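Local coordinates for cyclic nucleotide-binding domain (CNMP-BD) protein (PDB 3MDP), which probably binds cyclic nucleotides through a double-stranded beta-helix domain and may take part in transcriptional control, at residues T36-A47 and Y93-P104; A82-I90 and L129-R140. All coordinates share one frame; numbering follows the deposited sequence.

Contact 1 (T36-A47 and Y93-P104); sequences TGSVIFKENSKA and YHYTSSARATKP
An antiparallel strand pair of the beta-roll joins V39-F41 to S98-A101, with a classic bulge where I40 and F41 both face A99. I40 N donates to A99 O (2.7 Å), and A99 N donates to F41 O (2.9 Å). The F41 and Y95 rings stack face to face. Their centroids are 3.8 Å apart and their planes differ by 11°. F41 CG sits between its backbone N and carbonyl carbon (chi1 58°), which lays the ring between Y95 and A99. A99 CB covers the other F41 face, 3.8 Å from the centroid. A47 CA covers the other Y95 face, 3.5 Å from Y95 CZ. Y95 OH is hydrogen-bonded to N49 O, so the ring is held at its end too. A leucine in place of Y95 would probably leave F41 without its flat partner and N49 O without its hydroxyl mate. The type II turn K42-S45 docks on the other segment. N44 N donates to Y95 O and Y95 N to S45 O. E43 N meets S98 OG at 2.8 Å and 176°. A water links S98 OG to E43 OE1. Pairing of outer strand 39-41 with 98-101 is part of the double-stranded beta-helix of cyclic nucleotide-binding domains.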
loop_
_atom_site.group_PDB
_atom_site.type_symbol
_atom_site.label_atom_id
_atom_site.label_comp_id
_atom_site.label_asym_id
_atom_site.label_seq_id
_atom_site.Cartn_x
_atom_site.Cartn_y
_atom_site.Cartn_z
ATOM N N THR A 36 -14.482 -13.057 -20.317
ATOM C CA THR A 36 -13.103 -13.088 -20.812
ATOM C C THR A 36 -12.858 -12.030 -21.863
ATOM O O THR A 36 -13.602 -11.914 -22.856
ATOM C CB THR A 36 -12.792 -14.462 -21.445
ATOM O OG1 THR A 36 -13.255 -15.466 -20.553
ATOM C CG2 THR A 36 -11.283 -14.647 -21.680
ATOM N N GLY A 37 -11.811 -11.248 -21.633
ATOM C CA GLY A 37 -11.377 -10.237 -22.571
ATOM C C GLY A 37 -12.001 -8.875 -22.380
ATOM O O GLY A 37 -11.639 -7.943 -23.105
ATOM N N SER A 38 -12.965 -8.746 -21.458
ATOM C CA SER A 38 -13.572 -7.445 -21.209
ATOM C C SER A 38 -12.602 -6.543 -20.435
ATOM O O SER A 38 -11.784 -7.016 -19.629
ATOM C CB SER A 38 -14.913 -7.566 -20.467
ATOM O OG SER A 38 -14.769 -8.205 -19.223
ATOM N N VAL A 39 -12.643 -5.245 -20.737
ATOM C CA VAL A 39 -11.876 -4.272 -19.972
ATOM C C VAL A 39 -12.735 -3.785 -18.809
ATOM O O VAL A 39 -13.710 -3.042 -19.003
ATOM C CB VAL A 39 -11.406 -3.073 -20.811
ATOM C CG1 VAL A 39 -10.627 -2.096 -19.897
ATOM C CG2 VAL A 39 -10.558 -3.545 -21.988
ATOM N N ILE A 40 -12.364 -4.210 -17.608
ATOM C CA ILE A 40 -13.140 -3.963 -16.388
ATOM C C ILE A 40 -13.061 -2.486 -15.984
ATOM O O ILE A 40 -14.072 -1.874 -15.629
ATOM C CB ILE A 40 -12.647 -4.860 -15.240
ATOM C CG1 ILE A 40 -12.844 -6.341 -15.628
ATOM C CG2 ILE A 40 -13.397 -4.561 -13.907
ATOM C CD1 ILE A 40 -12.242 -7.328 -14.649
ATOM N N PHE A 41 -11.855 -1.928 -16.030
ATOM C CA PHE A 41 -11.672 -0.488 -15.889
ATOM C C PHE A 41 -10.398 -0.056 -16.600
ATOM O O PHE A 41 -9.536 -0.878 -16.877
ATOM C CB PHE A 41 -11.704 -0.017 -14.410
ATOM C CG PHE A 41 -10.669 -0.659 -13.501
ATOM C CD1 PHE A 41 -9.314 -0.322 -13.595
ATOM C CD2 PHE A 41 -11.055 -1.548 -12.511
ATOM C CE1 PHE A 41 -8.362 -0.882 -12.764
ATOM C CE2 PHE A 41 -10.121 -2.096 -11.661
ATOM C CZ PHE A 41 -8.757 -1.750 -11.776
ATOM N N LYS A 42 -10.309 1.238 -16.880
ATOM C CA LYS A 42 -9.249 1.816 -17.679
ATOM C C LYS A 42 -8.315 2.737 -16.886
ATOM O O LYS A 42 -8.746 3.542 -16.046
ATOM C CB LYS A 42 -9.862 2.633 -18.821
ATOM C CG LYS A 42 -10.771 1.842 -19.728
ATOM C CD LYS A 42 -11.358 2.720 -20.819
ATOM C CE LYS A 42 -12.538 2.030 -21.498
ATOM N NZ LYS A 42 -13.331 2.966 -22.360
ATOM N N GLU A 43 -7.029 2.627 -17.200
ATOM C CA GLU A 43 -6.017 3.565 -16.717
ATOM C C GLU A 43 -6.476 5.003 -16.917
ATOM O O GLU A 43 -7.039 5.348 -17.951
ATOM C CB GLU A 43 -4.706 3.345 -17.454
ATOM C CG GLU A 43 -3.521 4.138 -16.889
ATOM C CD GLU A 43 -2.211 3.837 -17.605
ATOM O OE1 GLU A 43 -2.171 2.868 -18.404
ATOM O OE2 GLU A 43 -1.228 4.598 -17.399
ATOM N N ASN A 44 -6.238 5.819 -15.900
ATOM C CA ASN A 44 -6.534 7.247 -15.882
ATOM C C ASN A 44 -7.978 7.602 -15.584
ATOM O O ASN A 44 -8.273 8.767 -15.376
ATOM C CB ASN A 44 -6.022 7.955 -17.142
ATOM C CG ASN A 44 -4.517 7.895 -17.242
ATOM O OD1 ASN A 44 -3.812 8.004 -16.227
ATOM N ND2 ASN A 44 -4.012 7.682 -18.439
ATOM N N SER A 45 -8.868 6.619 -15.511
ATOM C CA SER A 45 -10.255 6.892 -15.124
ATOM C C SER A 45 -10.316 7.114 -13.634
ATOM O O SER A 45 -9.512 6.552 -12.875
ATOM C CB SER A 45 -11.215 5.741 -15.491
ATOM O OG SER A 45 -11.364 5.603 -16.886
ATOM N N LYS A 46 -11.311 7.895 -13.212
ATOM C CA LYS A 46 -11.597 8.080 -11.795
ATOM C C LYS A 46 -11.843 6.725 -11.154
ATOM O O LYS A 46 -12.634 5.924 -11.652
ATOM C CB LYS A 46 -12.808 9.001 -11.607
ATOM C CG LYS A 46 -13.132 9.400 -10.177
ATOM C CD LYS A 46 -12.028 10.216 -9.484
ATOM C CE LYS A 46 -12.615 11.034 -8.344
ATOM N NZ LYS A 46 -11.787 10.911 -7.146
ATOM N N ALA A 47 -11.159 6.464 -10.055
ATOM C CA ALA A 47 -11.225 5.163 -9.405
ATOM C C ALA A 47 -12.464 5.086 -8.498
ATOM O O ALA A 47 -12.380 5.332 -7.313
ATOM C CB ALA A 47 -9.934 4.876 -8.614
ATOM N N TYR A 93 -6.638 9.015 -6.620
ATOM C CA TYR A 93 -7.904 8.302 -6.907
ATOM C C TYR A 93 -8.231 8.148 -8.401
ATOM O O TYR A 93 -9.404 8.224 -8.827
ATOM C CB TYR A 93 -9.075 8.972 -6.171
ATOM C CG TYR A 93 -8.850 9.301 -4.721
ATOM C CD1 TYR A 93 -8.561 8.291 -3.784
ATOM C CD2 TYR A 93 -9.013 10.601 -4.258
ATOM C CE1 TYR A 93 -8.378 8.594 -2.440
ATOM C CE2 TYR A 93 -8.828 10.913 -2.909
ATOM C CZ TYR A 93 -8.527 9.898 -2.012
ATOM O OH TYR A 93 -8.355 10.186 -0.700
ATOM N N HIS A 94 -7.197 7.913 -9.200
ATOM C CA HIS A 94 -7.342 7.554 -10.606
ATOM C C HIS A 94 -6.588 6.258 -10.847
ATOM O O HIS A 94 -5.526 6.032 -10.274
ATOM C CB HIS A 94 -6.861 8.688 -11.534
ATOM C CG HIS A 94 -7.807 9.845 -11.580
ATOM N ND1 HIS A 94 -7.995 10.692 -10.506
ATOM C CD2 HIS A 94 -8.641 10.283 -12.555
ATOM C CE1 HIS A 94 -8.904 11.600 -10.820
ATOM N NE2 HIS A 94 -9.311 11.374 -12.056
ATOM N N TYR A 95 -7.172 5.359 -11.629
ATOM C CA TYR A 95 -6.530 4.064 -11.862
ATOM C C TYR A 95 -5.155 4.238 -12.526
ATOM O O TYR A 95 -4.993 4.998 -13.491
ATOM C CB TYR A 95 -7.437 3.164 -12.702
ATOM C CG TYR A 95 -8.756 2.767 -12.042
ATOM C CD1 TYR A 95 -8.775 2.061 -10.850
ATOM C CD2 TYR A 95 -9.989 3.050 -12.653
ATOM C CE1 TYR A 95 -9.952 1.675 -10.269
ATOM C CE2 TYR A 95 -11.184 2.665 -12.073
ATOM C CZ TYR A 95 -11.169 1.964 -10.895
ATOM O OH TYR A 95 -12.368 1.588 -10.309
ATOM N N THR A 96 -4.165 3.524 -12.001
ATOM C CA THR A 96 -2.787 3.631 -12.481
ATOM C C THR A 96 -2.506 2.559 -13.529
ATOM O O THR A 96 -1.443 2.537 -14.164
ATOM C CB THR A 96 -1.780 3.519 -11.308
ATOM O OG1 THR A 96 -2.019 2.298 -10.583
ATOM C CG2 THR A 96 -1.917 4.739 -10.359
ATOM N N SER A 97 -3.474 1.673 -13.722
ATOM C CA SER A 97 -3.391 0.671 -14.768
ATOM C C SER A 97 -4.794 0.318 -15.196
ATOM O O SER A 97 -5.747 0.653 -14.505
ATOM C CB SER A 97 -2.631 -0.557 -14.239
ATOM O OG SER A 97 -3.368 -1.219 -13.231
ATOM N N SER A 98 -4.927 -0.336 -16.346
ATOM C CA SER A 98 -6.181 -0.910 -16.752
ATOM C C SER A 98 -6.270 -2.329 -16.203
ATOM O O SER A 98 -5.255 -2.902 -15.800
ATOM C CB SER A 98 -6.317 -0.906 -18.273
ATOM O OG SER A 98 -6.222 0.420 -18.784
ATOM N N ALA A 99 -7.497 -2.867 -16.167
ATOM C CA ALA A 99 -7.771 -4.244 -15.757
ATOM C C ALA A 99 -8.626 -4.979 -16.791
ATOM O O ALA A 99 -9.659 -4.464 -17.257
ATOM C CB ALA A 99 -8.451 -4.283 -14.403
ATOM N N ARG A 100 -8.204 -6.191 -17.142
ATOM C CA ARG A 100 -8.990 -7.017 -18.033
ATOM C C ARG A 100 -9.124 -8.439 -17.515
ATOM O O ARG A 100 -8.200 -8.989 -16.865
ATOM C CB ARG A 100 -8.418 -6.998 -19.449
ATOM C CG ARG A 100 -7.031 -7.599 -19.613
ATOM C CD ARG A 100 -6.570 -7.507 -21.043
ATOM N NE ARG A 100 -5.132 -7.731 -21.095
ATOM C CZ ARG A 100 -4.289 -7.128 -21.927
ATOM N NH1 ARG A 100 -4.715 -6.264 -22.849
ATOM N NH2 ARG A 100 -2.993 -7.399 -21.833
ATOM N N ALA A 101 -10.278 -9.026 -17.823
ATOM C CA ALA A 101 -10.581 -10.399 -17.476
ATOM C C ALA A 101 -9.799 -11.345 -18.395
ATOM O O ALA A 101 -9.815 -11.194 -19.620
ATOM C CB ALA A 101 -12.084 -10.653 -17.584
ATOM N N THR A 102 -9.108 -12.322 -17.810
ATOM C CA THR A 102 -8.400 -13.333 -18.617
ATOM C C THR A 102 -9.142 -14.664 -18.628
ATOM O O THR A 102 -8.759 -15.576 -19.350
ATOM C CB THR A 102 -6.982 -13.550 -18.094
ATOM O OG1 THR A 102 -7.060 -13.994 -16.744
ATOM C CG2 THR A 102 -6.215 -12.246 -18.131
ATOM N N LYS A 103 -10.184 -14.764 -17.809
ATOM C CA LYS A 103 -11.099 -15.898 -17.780
ATOM C C LYS A 103 -12.438 -15.315 -17.364
ATOM O O LYS A 103 -12.524 -14.129 -17.062
ATOM C CB LYS A 103 -10.712 -16.985 -16.746
ATOM C CG LYS A 103 -9.338 -16.980 -16.206
ATOM C CD LYS A 103 -9.086 -18.283 -15.426
ATOM C CE LYS A 103 -7.745 -18.257 -14.709
ATOM N NZ LYS A 103 -7.247 -19.632 -14.359
ATOM N N PRO A 104 -13.481 -16.145 -17.317
ATOM C CA PRO A 104 -14.743 -15.574 -16.841
ATOM C C PRO A 104 -14.579 -15.111 -15.393
ATOM O O PRO A 104 -14.046 -15.846 -14.574
ATOM C CB PRO A 104 -15.749 -16.723 -17.019
ATOM C CG PRO A 104 -15.132 -17.603 -18.154
ATOM C CD PRO A 104 -13.640 -17.483 -17.934
HETATM O O HOH W 1 -3.716 1.313 -19.609
HETATM O O HOH W 2 -3.391 7.395 -13.283
#

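Contact 2 (A82-I90 and L129-R140). With SIN (succinic acid), chain B.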
loop_
_atom_site.group_PDB
_atom_site.type_symbol
_atom_site.label_atom_id
_atom_site.label_comp_id
_atom_site.label_asym_id
_atom_site.label_seq_id
_atom_site.Cartn_x
_atom_site.Cartn_y
_atom_site.Cartn_z
ATOM N N ALA A 82 -7.965 -11.829 -3.921
ATOM C CA ALA A 82 -7.192 -10.590 -3.926
ATOM C C ALA A 82 -8.012 -9.398 -4.460
ATOM O O ALA A 82 -8.915 -9.557 -5.295
ATOM C CB ALA A 82 -5.918 -10.775 -4.753
ATOM N N ILE A 83 -7.679 -8.207 -3.970
ATOM C CA ILE A 83 -8.313 -6.979 -4.401
ATOM C C ILE A 83 -7.566 -6.273 -5.523
ATOM O O ILE A 83 -6.320 -6.390 -5.674
ATOM C CB ILE A 83 -8.582 -5.988 -3.199
ATOM C CG1 ILE A 83 -7.291 -5.448 -2.589
ATOM C CG2 ILE A 83 -9.435 -6.683 -2.097
ATOM C CD1 ILE A 83 -7.514 -4.171 -1.763
ATOM N N PHE A 84 -8.320 -5.502 -6.290
ATOM C CA PHE A 84 -7.760 -4.650 -7.343
ATOM C C PHE A 84 -8.654 -3.430 -7.514
ATOM O O PHE A 84 -9.714 -3.362 -6.924
ATOM C CB PHE A 84 -7.500 -5.449 -8.658
ATOM C CG PHE A 84 -8.753 -5.981 -9.331
ATOM C CD1 PHE A 84 -9.388 -7.109 -8.857
ATOM C CD2 PHE A 84 -9.273 -5.354 -10.453
ATOM C CE1 PHE A 84 -10.565 -7.592 -9.474
ATOM C CE2 PHE A 84 -10.394 -5.847 -11.092
ATOM C CZ PHE A 84 -11.041 -6.976 -10.607
ATOM N N GLY A 85 -8.186 -2.430 -8.250
ATOM C CA GLY A 85 -8.796 -1.098 -8.179
ATOM C C GLY A 85 -8.436 -0.340 -6.910
ATOM O O GLY A 85 -9.213 0.488 -6.434
ATOM N N VAL A 86 -7.242 -0.594 -6.379
ATOM C CA VAL A 86 -6.825 -0.055 -5.077
ATOM C C VAL A 86 -6.735 1.477 -5.042
ATOM O O VAL A 86 -6.879 2.091 -3.979
ATOM C CB VAL A 86 -5.472 -0.661 -4.583
ATOM C CG1 VAL A 86 -5.628 -2.148 -4.302
ATOM C CG2 VAL A 86 -4.316 -0.400 -5.598
ATOM N N SER A 87 -6.521 2.109 -6.191
ATOM C CA SER A 87 -6.518 3.591 -6.232
ATOM C C SER A 87 -7.873 4.236 -5.869
ATOM O O SER A 87 -7.938 5.443 -5.659
ATOM C CB SER A 87 -6.021 4.105 -7.585
ATOM O OG SER A 87 -4.633 3.872 -7.715
ATOM N N SER A 88 -8.938 3.440 -5.766
ATOM C CA SER A 88 -10.180 3.944 -5.161
ATOM C C SER A 88 -9.960 4.468 -3.731
ATOM O O SER A 88 -10.744 5.292 -3.237
ATOM C CB SER A 88 -11.292 2.886 -5.211
ATOM O OG SER A 88 -10.854 1.635 -4.732
ATOM N N LEU A 89 -8.884 4.026 -3.080
ATOM C CA LEU A 89 -8.534 4.508 -1.744
ATOM C C LEU A 89 -7.140 5.174 -1.660
ATOM O O LEU A 89 -6.694 5.504 -0.558
ATOM C CB LEU A 89 -8.593 3.363 -0.734
ATOM C CG LEU A 89 -9.975 2.783 -0.398
ATOM C CD1 LEU A 89 -9.849 1.553 0.509
ATOM C CD2 LEU A 89 -10.811 3.849 0.236
ATOM N N ILE A 90 -6.461 5.359 -2.790
ATOM C CA ILE A 90 -5.137 5.971 -2.808
ATOM C C ILE A 90 -5.154 7.239 -3.662
ATOM O O ILE A 90 -5.280 7.184 -4.882
ATOM C CB ILE A 90 -4.020 5.008 -3.326
ATOM C CG1 ILE A 90 -4.038 3.648 -2.585
ATOM C CG2 ILE A 90 -2.626 5.680 -3.168
ATOM C CD1 ILE A 90 -3.210 2.562 -3.247
ATOM N N LEU A 129 -9.148 0.308 6.504
ATOM C CA LEU A 129 -9.168 0.225 5.058
ATOM C C LEU A 129 -7.811 0.580 4.446
ATOM O O LEU A 129 -7.342 -0.106 3.542
ATOM C CB LEU A 129 -10.250 1.119 4.467
ATOM C CG LEU A 129 -11.705 0.684 4.754
ATOM C CD1 LEU A 129 -12.647 1.720 4.165
ATOM C CD2 LEU A 129 -12.026 -0.700 4.219
HETATM N N MSE A 130 -7.184 1.640 4.930
HETATM C CA MSE A 130 -5.878 2.047 4.377
HETATM C C MSE A 130 -4.800 1.042 4.718
HETATM O O MSE A 130 -3.966 0.727 3.872
HETATM C CB MSE A 130 -5.439 3.412 4.896
HETATM C CG MSE A 130 -6.275 4.555 4.433
HETATM SE SE MSE A 130 -6.425 4.630 2.488
HETATM C CE MSE A 130 -4.660 4.569 1.936
ATOM N N ASN A 131 -4.786 0.569 5.963
ATOM C CA ASN A 131 -3.866 -0.513 6.348
ATOM C C ASN A 131 -3.997 -1.703 5.419
ATOM O O ASN A 131 -3.020 -2.226 4.875
ATOM C CB ASN A 131 -4.114 -0.960 7.797
ATOM C CG ASN A 131 -3.101 -1.969 8.263
ATOM O OD1 ASN A 131 -3.299 -3.178 8.154
ATOM N ND2 ASN A 131 -1.997 -1.484 8.695
ATOM N N ASN A 132 -5.237 -2.138 5.237
ATOM C CA ASN A 132 -5.526 -3.321 4.432
ATOM C C ASN A 132 -5.228 -3.160 2.951
ATOM O O ASN A 132 -4.782 -4.121 2.301
ATOM C CB ASN A 132 -6.954 -3.801 4.732
ATOM C CG ASN A 132 -7.087 -4.335 6.183
ATOM O OD1 ASN A 132 -6.152 -4.223 7.007
ATOM N ND2 ASN A 132 -8.240 -4.894 6.497
ATOM N N VAL A 133 -5.452 -1.962 2.419
ATOM C CA VAL A 133 -5.051 -1.653 1.048
ATOM C C VAL A 133 -3.534 -1.775 0.925
ATOM O O VAL A 133 -3.031 -2.502 0.057
ATOM C CB VAL A 133 -5.502 -0.257 0.635
ATOM C CG1 VAL A 133 -4.667 0.256 -0.550
ATOM C CG2 VAL A 133 -6.992 -0.259 0.315
ATOM N N ALA A 134 -2.814 -1.107 1.828
ATOM C CA ALA A 134 -1.342 -1.173 1.865
ATOM C C ALA A 134 -0.836 -2.633 1.958
ATOM O O ALA A 134 0.037 -3.061 1.185
ATOM C CB ALA A 134 -0.774 -0.319 3.013
ATOM N N ALA A 135 -1.412 -3.417 2.864
ATOM C CA ALA A 135 -1.055 -4.838 2.963
ATOM C C ALA A 135 -1.325 -5.605 1.667
ATOM O O ALA A 135 -0.525 -6.462 1.268
ATOM C CB ALA A 135 -1.779 -5.516 4.155
ATOM N N ALA A 136 -2.465 -5.321 1.034
ATOM C CA ALA A 136 -2.838 -5.980 -0.213
ATOM C C ALA A 136 -1.822 -5.712 -1.328
ATOM O O ALA A 136 -1.423 -6.645 -2.059
ATOM C CB ALA A 136 -4.220 -5.522 -0.658
ATOM N N VAL A 137 -1.414 -4.456 -1.476
ATOM C CA VAL A 137 -0.472 -4.104 -2.535
ATOM C C VAL A 137 0.921 -4.638 -2.217
ATOM O O VAL A 137 1.654 -5.079 -3.122
ATOM C CB VAL A 137 -0.455 -2.582 -2.817
ATOM C CG1 VAL A 137 0.446 -2.281 -3.994
ATOM C CG2 VAL A 137 -1.859 -2.078 -3.123
ATOM N N LEU A 138 1.286 -4.633 -0.938
ATOM C CA LEU A 138 2.553 -5.237 -0.509
ATOM C C LEU A 138 2.607 -6.724 -0.877
ATOM O O LEU A 138 3.627 -7.214 -1.332
ATOM C CB LEU A 138 2.754 -5.065 1.000
ATOM C CG LEU A 138 4.043 -5.617 1.605
ATOM C CD1 LEU A 138 5.337 -4.954 1.026
ATOM C CD2 LEU A 138 3.982 -5.452 3.106
ATOM N N ALA A 139 1.498 -7.415 -0.676
ATOM C CA ALA A 139 1.395 -8.862 -0.917
ATOM C C ALA A 139 1.524 -9.220 -2.394
ATOM O O ALA A 139 1.846 -10.357 -2.721
ATOM C CB ALA A 139 0.049 -9.405 -0.351
ATOM N N ARG A 140 1.318 -8.256 -3.294
ATOM C CA ARG A 140 1.485 -8.508 -4.743
ATOM C C ARG A 140 2.901 -8.911 -5.149
ATOM O O ARG A 140 3.086 -9.530 -6.201
ATOM C CB ARG A 140 1.072 -7.288 -5.567
ATOM C CG ARG A 140 -0.399 -7.066 -5.555
ATOM C CD ARG A 140 -0.765 -5.792 -6.252
ATOM N NE ARG A 140 -2.209 -5.607 -6.333
ATOM C CZ ARG A 140 -2.796 -4.582 -6.939
ATOM N NH1 ARG A 140 -2.072 -3.623 -7.532
ATOM N NH2 ARG A 140 -4.105 -4.517 -6.967
HETATM C C1 SIN B . -4.717 -1.821 -9.189
HETATM O O1 SIN B . -5.382 -2.469 -8.325
HETATM O O2 SIN B . -3.476 -1.661 -9.045
HETATM C C2 SIN B . -5.413 -1.198 -10.387
HETATM C C3 SIN B . -4.909 0.199 -10.694
HETATM C C4 SIN B . -5.109 1.133 -9.536
HETATM O O3 SIN B . -5.972 0.867 -8.676
HETATM O O4 SIN B . -4.405 2.203 -9.438
HETATM O O HOH W 3 -3.908 -7.583 -5.259
#
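R140 and the turn G85-S87, just after strand 83-84, grip a succinate in a pocket that probably corresponds to the phosphate-binding cassette of cyclic nucleotide-binding domains. Succinate probably came from the crystallisation liquor. R140 presents the edge of its guanidinium to one carboxylate. NH1 of R140 reaches SIN O2 at 2.8 Å, and NH2 of R140 reaches SIN O1 at 2.8 Å, both nearly straight. V86 N also donates to O1, and G85 N does so weakly. At the other end S87 N donates to SIN O3 (2.8 Å, 171°). T96 OG1 is hydrogen-bonded to SIN O4; the very short approach of S87 OG to O4 is doubtful.

The second shell fixes the arginine. R140 NH2 also donates to I83 O (3.2 Å), which lies 2° from the guanidinium plane. Water 3 ties R140 NE to the same carbonyl. The extended R140 chain, CG to NE, carries the guanidinium from the helix end to the I83 carbonyl and the succinate. L141 of the second subunit packs on R140.

Further out, helix 123-139 carries segment 82-90 on apolar side chains. A136 CB touches I83 CG1 at 3.6 Å. The side chains of L89 and L129 cross at about a right angle, with L89 CD1 4.0 Å from L129 CB. F13 of helix 12-15 packs on I83 and L129. The chain of selenomethionine M130 is bent, which brings its SE to 3.2 Å from L89 O.

The two contacts meet at the succinate pocket, their centres about 15 Å apart. Their segments alternate along the chain, and A82-I90 runs almost directly into Y93-P104. Contact 2 supplies G85, V86, S87 and R140 to the ligand. Contact 1 supplies T96, whose OG1 is hydrogen-bonded to the carboxylate that S87 also holds. The G85-S88 turn rests against contact 1 by packing: A47 CB lies 3.3 Å from S88 N, and H94 O lies 3.3 Å from S87 CB. F41 comes within about 4 Å of G85, nearest atoms. R116 NH1, from helix 112-121, donates to both A47 O and S88 O, which joins the two contacts.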